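Local coordinates for periplasmic binding protein/LacI transcriptional regulator (Shewanella sp. ANA-3, PDB 5OCP) that binds L-arabinofuranose in its alpha and beta forms in the periplasm and probably delivers the sugar to an arabinose ABC transporter, at residues A[99-113]-A[264-276]. Sequence-based numbering, arbitrary orientation.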
loop_
_atom_site.group_PDB
_atom_site.type_symbol
_atom_site.label_atom_id
_atom_site.label_comp_id
_atom_site.label_asym_id
_atom_site.label_seq_id
_atom_site.Cartn_x
_atom_site.Cartn_y
_atom_site.Cartn_z
ATOM N N PHE A 99 -11.805 -5.120 -17.665
ATOM C CA PHE A 99 -12.204 -4.900 -16.322
ATOM C C PHE A 99 -13.354 -3.862 -16.269
ATOM O O PHE A 99 -13.560 -3.044 -17.211
ATOM C CB PHE A 99 -10.964 -4.550 -15.466
ATOM C CG PHE A 99 -10.349 -3.237 -15.809
ATOM C CD1 PHE A 99 -10.801 -2.069 -15.190
ATOM C CD2 PHE A 99 -9.322 -3.181 -16.743
ATOM C CE1 PHE A 99 -10.244 -0.861 -15.533
ATOM C CE2 PHE A 99 -8.793 -1.974 -17.144
ATOM C CZ PHE A 99 -9.271 -0.796 -16.519
ATOM N N LEU A 100 -14.111 -3.909 -15.221
ATOM C CA LEU A 100 -15.204 -3.054 -14.986
ATOM C C LEU A 100 -14.651 -1.691 -14.542
ATOM O O LEU A 100 -14.991 -0.692 -15.110
ATOM C CB LEU A 100 -16.138 -3.672 -13.952
ATOM C CG LEU A 100 -17.293 -2.865 -13.460
ATOM C CD1 LEU A 100 -18.231 -2.369 -14.598
ATOM C CD2 LEU A 100 -18.118 -3.541 -12.433
ATOM N N THR A 101 -13.801 -1.692 -13.520
ATOM C CA THR A 101 -13.217 -0.454 -13.018
ATOM C C THR A 101 -12.114 -0.721 -12.000
ATOM O O THR A 101 -11.914 -1.856 -11.567
ATOM C CB THR A 101 -14.285 0.451 -12.375
ATOM O OG1 THR A 101 -13.723 1.743 -12.109
ATOM C CG2 THR A 101 -14.785 -0.157 -11.074
ATOM N N ARG A 102 -11.399 0.335 -11.622
ATOM C CA ARG A 102 -10.315 0.223 -10.654
ATOM C C ARG A 102 -10.512 1.197 -9.497
ATOM O O ARG A 102 -10.716 2.392 -9.707
ATOM C CB ARG A 102 -8.966 0.476 -11.331
ATOM C CG ARG A 102 -7.816 0.691 -10.360
ATOM C CD ARG A 102 -6.472 0.544 -11.055
ATOM N NE ARG A 102 -5.360 0.594 -10.110
ATOM C CZ ARG A 102 -4.599 1.664 -9.908
ATOM N NH1 ARG A 102 -4.828 2.780 -10.586
ATOM N NH2 ARG A 102 -3.608 1.619 -9.028
ATOM N N ILE A 103 -10.449 0.676 -8.276
ATOM C CA ILE A 103 -10.621 1.491 -7.086
ATOM C C ILE A 103 -9.242 1.616 -6.462
ATOM O O ILE A 103 -8.662 0.620 -6.117
ATOM C CB ILE A 103 -11.547 0.864 -6.071
ATOM C CG1 ILE A 103 -12.853 0.385 -6.697
ATOM C CG2 ILE A 103 -11.747 1.819 -4.901
ATOM C CD1 ILE A 103 -13.578 1.395 -7.607
ATOM N N ALA A 104 -8.675 2.833 -6.393
ATOM C CA ALA A 104 -7.314 2.948 -5.948
ATOM C C ALA A 104 -7.055 4.354 -5.386
ATOM O O ALA A 104 -7.755 5.295 -5.739
ATOM C CB ALA A 104 -6.354 2.614 -7.062
ATOM N N SER A 105 -6.021 4.489 -4.585
ATOM C CA SER A 105 -5.451 5.807 -4.324
ATOM C C SER A 105 -4.493 6.167 -5.439
ATOM O O SER A 105 -4.175 5.348 -6.342
ATOM C CB SER A 105 -4.715 5.814 -2.969
ATOM O OG SER A 105 -3.616 4.890 -3.113
ATOM N N ASP A 106 -4.105 7.439 -5.467
ATOM C CA ASP A 106 -3.113 7.935 -6.408
ATOM C C ASP A 106 -1.717 7.847 -5.714
ATOM O O ASP A 106 -1.311 8.703 -4.938
ATOM C CB ASP A 106 -3.425 9.348 -6.865
ATOM C CG ASP A 106 -2.401 9.878 -7.896
ATOM O OD1 ASP A 106 -1.273 9.340 -8.034
ATOM O OD2 ASP A 106 -2.706 10.955 -8.483
ATOM N N PHE A 107 -1.024 6.757 -6.026
ATOM C CA PHE A 107 0.280 6.496 -5.432
ATOM C C PHE A 107 1.300 7.589 -5.747
ATOM O O PHE A 107 2.126 7.896 -4.913
ATOM C CB PHE A 107 0.844 5.147 -5.938
ATOM C CG PHE A 107 0.038 3.957 -5.573
ATOM C CD1 PHE A 107 -0.146 3.614 -4.228
ATOM C CD2 PHE A 107 -0.423 3.098 -6.545
ATOM C CE1 PHE A 107 -0.834 2.478 -3.873
ATOM C CE2 PHE A 107 -1.121 1.946 -6.213
ATOM C CZ PHE A 107 -1.357 1.660 -4.875
ATOM N N SER A 108 1.255 8.158 -6.978
ATOM C CA SER A 108 2.172 9.293 -7.335
ATOM C C SER A 108 1.889 10.509 -6.486
ATOM O O SER A 108 2.813 11.117 -5.969
ATOM C CB SER A 108 2.053 9.686 -8.822
ATOM O OG SER A 108 2.432 8.602 -9.595
ATOM N N GLU A 109 0.604 10.728 -6.147
ATOM C CA GLU A 109 0.213 11.830 -5.286
ATOM C C GLU A 109 0.712 11.587 -3.852
ATOM O O GLU A 109 1.185 12.515 -3.187
ATOM C CB GLU A 109 -1.305 12.071 -5.290
ATOM C CG GLU A 109 -1.710 13.181 -4.357
ATOM C CD GLU A 109 -3.232 13.477 -4.342
ATOM O OE1 GLU A 109 -3.966 13.145 -5.329
ATOM O OE2 GLU A 109 -3.706 14.071 -3.333
ATOM N N GLU A 110 0.652 10.329 -3.408
ATOM C CA GLU A 110 1.153 9.971 -2.066
ATOM C C GLU A 110 2.647 10.313 -1.987
ATOM O O GLU A 110 3.098 10.991 -1.049
ATOM C CB GLU A 110 0.952 8.504 -1.748
ATOM C CG GLU A 110 -0.497 8.104 -1.579
ATOM C CD GLU A 110 -0.728 6.602 -1.592
ATOM O OE1 GLU A 110 0.166 5.758 -1.770
ATOM O OE2 GLU A 110 -1.877 6.233 -1.434
ATOM N N GLY A 111 3.404 9.900 -2.983
ATOM C CA GLY A 111 4.863 10.209 -3.064
ATOM C C GLY A 111 5.167 11.677 -3.174
ATOM O O GLY A 111 6.062 12.201 -2.474
ATOM N N ARG A 112 4.357 12.405 -3.941
ATOM C CA ARG A 112 4.489 13.861 -4.017
ATOM C C ARG A 112 4.223 14.546 -2.661
ATOM O O ARG A 112 4.990 15.430 -2.289
ATOM C CB ARG A 112 3.597 14.471 -5.103
ATOM C CG ARG A 112 3.961 14.112 -6.479
ATOM C CD ARG A 112 3.351 15.086 -7.508
ATOM N NE ARG A 112 1.870 15.103 -7.478
ATOM C CZ ARG A 112 1.090 14.216 -8.093
ATOM N NH1 ARG A 112 1.604 13.241 -8.811
ATOM N NH2 ARG A 112 -0.214 14.338 -8.010
ATOM N N LYS A 113 3.119 14.211 -1.964
ATOM C CA LYS A 113 2.777 14.877 -0.701
ATOM C C LYS A 113 3.828 14.640 0.368
ATOM O O LYS A 113 4.208 15.552 1.097
ATOM C CB LYS A 113 1.400 14.389 -0.194
ATOM C CG LYS A 113 0.241 14.984 -1.000
ATOM C CD LYS A 113 -0.981 14.135 -0.809
ATOM C CE LYS A 113 -1.829 14.581 0.306
ATOM N NZ LYS A 113 -3.212 14.317 -0.215
ATOM N N ASP A 264 -23.146 3.164 -17.476
ATOM C CA ASP A 264 -22.105 4.228 -17.361
ATOM C C ASP A 264 -21.199 4.087 -16.109
ATOM O O ASP A 264 -21.638 4.354 -14.979
ATOM C CB ASP A 264 -22.753 5.627 -17.384
ATOM C CG ASP A 264 -21.740 6.771 -17.098
ATOM O OD1 ASP A 264 -20.630 6.795 -17.705
ATOM O OD2 ASP A 264 -22.080 7.631 -16.249
ATOM N N GLN A 265 -19.959 3.659 -16.330
ATOM C CA GLN A 265 -18.997 3.375 -15.252
ATOM C C GLN A 265 -17.585 3.811 -15.616
ATOM O O GLN A 265 -16.986 3.281 -16.531
ATOM C CB GLN A 265 -18.958 1.880 -14.956
ATOM C CG GLN A 265 -17.973 1.481 -13.886
ATOM C CD GLN A 265 -18.300 2.013 -12.514
ATOM O OE1 GLN A 265 -19.361 1.710 -11.933
ATOM N NE2 GLN A 265 -17.358 2.791 -11.940
ATOM N N ALA A 266 -17.057 4.755 -14.857
ATOM C CA ALA A 266 -15.684 5.168 -15.045
ATOM C C ALA A 266 -14.737 4.036 -14.737
ATOM O O ALA A 266 -15.036 3.238 -13.864
ATOM C CB ALA A 266 -15.364 6.337 -14.155
ATOM N N LYS A 267 -13.581 4.067 -15.380
ATOM C CA LYS A 267 -12.575 3.021 -15.317
ATOM C C LYS A 267 -11.640 3.182 -14.143
ATOM O O LYS A 267 -10.983 2.215 -13.748
ATOM C CB LYS A 267 -11.758 2.923 -16.604
ATOM C CG LYS A 267 -12.643 2.516 -17.778
ATOM C CD LYS A 267 -13.030 1.076 -17.639
ATOM C CE LYS A 267 -13.670 0.541 -18.913
ATOM N NZ LYS A 267 -14.169 -0.866 -18.734
ATOM N N LEU A 268 -11.602 4.358 -13.563
ATOM C CA LEU A 268 -10.835 4.605 -12.298
ATOM C C LEU A 268 -11.565 5.495 -11.385
ATOM O O LEU A 268 -12.021 6.570 -11.834
ATOM C CB LEU A 268 -9.456 5.267 -12.664
ATOM C CG LEU A 268 -8.561 5.676 -11.494
ATOM C CD1 LEU A 268 -8.152 4.442 -10.680
ATOM C CD2 LEU A 268 -7.305 6.385 -12.027
ATOM N N ILE A 269 -11.725 5.096 -10.093
ATOM C CA ILE A 269 -12.392 5.849 -9.071
ATOM C C ILE A 269 -11.282 5.957 -7.968
ATOM O O ILE A 269 -10.763 4.923 -7.478
ATOM C CB ILE A 269 -13.552 5.050 -8.481
ATOM C CG1 ILE A 269 -14.601 4.670 -9.542
ATOM C CG2 ILE A 269 -14.112 5.768 -7.321
ATOM C CD1 ILE A 269 -15.152 5.845 -10.209
ATOM N N SER A 270 -10.871 7.168 -7.636
ATOM C CA SER A 270 -9.709 7.321 -6.807
ATOM C C SER A 270 -9.857 8.428 -5.783
ATOM O O SER A 270 -10.320 9.501 -6.112
ATOM C CB SER A 270 -8.538 7.580 -7.739
ATOM O OG SER A 270 -7.301 7.769 -7.039
ATOM N N THR A 271 -9.305 8.204 -4.565
ATOM C CA THR A 271 -9.195 9.247 -3.551
ATOM C C THR A 271 -7.899 8.922 -2.790
ATOM O O THR A 271 -7.617 7.718 -2.625
ATOM C CB THR A 271 -10.351 9.221 -2.513
ATOM O OG1 THR A 271 -11.582 9.543 -3.178
ATOM C CG2 THR A 271 -10.168 10.223 -1.425
ATOM N N THR A 272 -7.170 9.960 -2.422
ATOM C CA THR A 272 -5.852 9.811 -1.782
ATOM C C THR A 272 -5.901 10.428 -0.397
ATOM O O THR A 272 -6.573 11.426 -0.162
ATOM C CB THR A 272 -4.779 10.411 -2.701
ATOM O OG1 THR A 272 -4.860 9.729 -3.964
ATOM C CG2 THR A 272 -3.358 10.291 -2.160
ATOM N N GLY A 273 -5.179 9.830 0.535
ATOM C CA GLY A 273 -5.137 10.309 1.887
ATOM C C GLY A 273 -4.249 11.523 2.102
ATOM O O GLY A 273 -3.459 11.982 1.249
ATOM N N ASP A 274 -4.277 11.931 3.376
ATOM C CA ASP A 274 -3.556 13.119 3.864
ATOM C C ASP A 274 -2.253 12.711 4.590
ATOM O O ASP A 274 -2.077 11.568 4.958
ATOM C CB ASP A 274 -4.388 13.931 4.846
ATOM C CG ASP A 274 -5.491 14.737 4.184
ATOM O OD1 ASP A 274 -5.486 14.899 2.926
ATOM O OD2 ASP A 274 -6.402 15.159 4.963
ATOM N N VAL A 275 -1.341 13.695 4.700
ATOM C CA VAL A 275 -0.102 13.562 5.486
ATOM C C VAL A 275 -0.419 13.765 6.989
ATOM O O VAL A 275 -1.023 14.801 7.362
ATOM C CB VAL A 275 0.888 14.631 5.057
ATOM C CG1 VAL A 275 2.128 14.491 5.852
ATOM C CG2 VAL A 275 1.272 14.496 3.616
ATOM N N PHE A 276 0.012 12.795 7.799
ATOM C CA PHE A 276 -0.100 12.859 9.240
ATOM C C PHE A 276 1.300 12.921 9.795
ATOM O O PHE A 276 2.236 12.286 9.234
ATOM C CB PHE A 276 -0.834 11.699 9.760
ATOM C CG PHE A 276 -2.318 11.729 9.431
ATOM C CD1 PHE A 276 -2.784 11.332 8.205
ATOM C CD2 PHE A 276 -3.192 12.266 10.280
ATOM C CE1 PHE A 276 -4.137 11.385 7.887
ATOM C CE2 PHE A 276 -4.577 12.326 9.991
ATOM C CZ PHE A 276 -5.019 11.905 8.783
HETATM O O HOH W 1 -16.586 0.013 -17.074
HETATM O O HOH W 2 -5.336 6.971 -8.971
HETATM O O HOH W 3 -3.766 7.381 0.159
HETATM O O HOH W 4 -4.886 16.238 0.741
#
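Strand 101-104 and strand 268-270 run parallel, their axes 4.8 Å apart and 15° off true, R102 N reaching K267 O and R102 O accepting from I269 N. This is the edge of one lobe's parallel sheet in a periplasmic binding protein; beyond it both segments cross side by side to the other lobe, forming two of the crossover segments of the hinge between the lobes, as in type I periplasmic binding proteins. I103 and I269 lie alongside each other on the face covered by helix 248-259, I103 CD1 touching I269 CB. On the opposite face R102 runs beside L268, its guanidinium lying flat over A104 CB and its NE bonded to R89 O. Just ahead of R102, T101 OG1 donates to A266 O at 2.7 Å, a carbonyl that also takes Q265 NE2 in its own plane. K267, bent at chi2, brings NZ almost head-on to F99 O.

Past the sheet the crossing is pinned at the start of helix 107-121. D106 N gives its hydrogen to T272 OG1 (2.8 Å), while D106 OD1 caps E109 N from the N-cap position. T272 CG2, anti to its own N (OG1 at chi1 -58°), is thereby turned against E110 CG at 3.6 Å. E109 stretches its carboxylate past T272 CB to K113 NZ; an alanine here would probably leave that ammonium without its closest anion and uncover one flank of T272. K113 also has a long salt bridge to D274, and its NZ bonds G273 O at 2.8 Å from above the carbonyl plane.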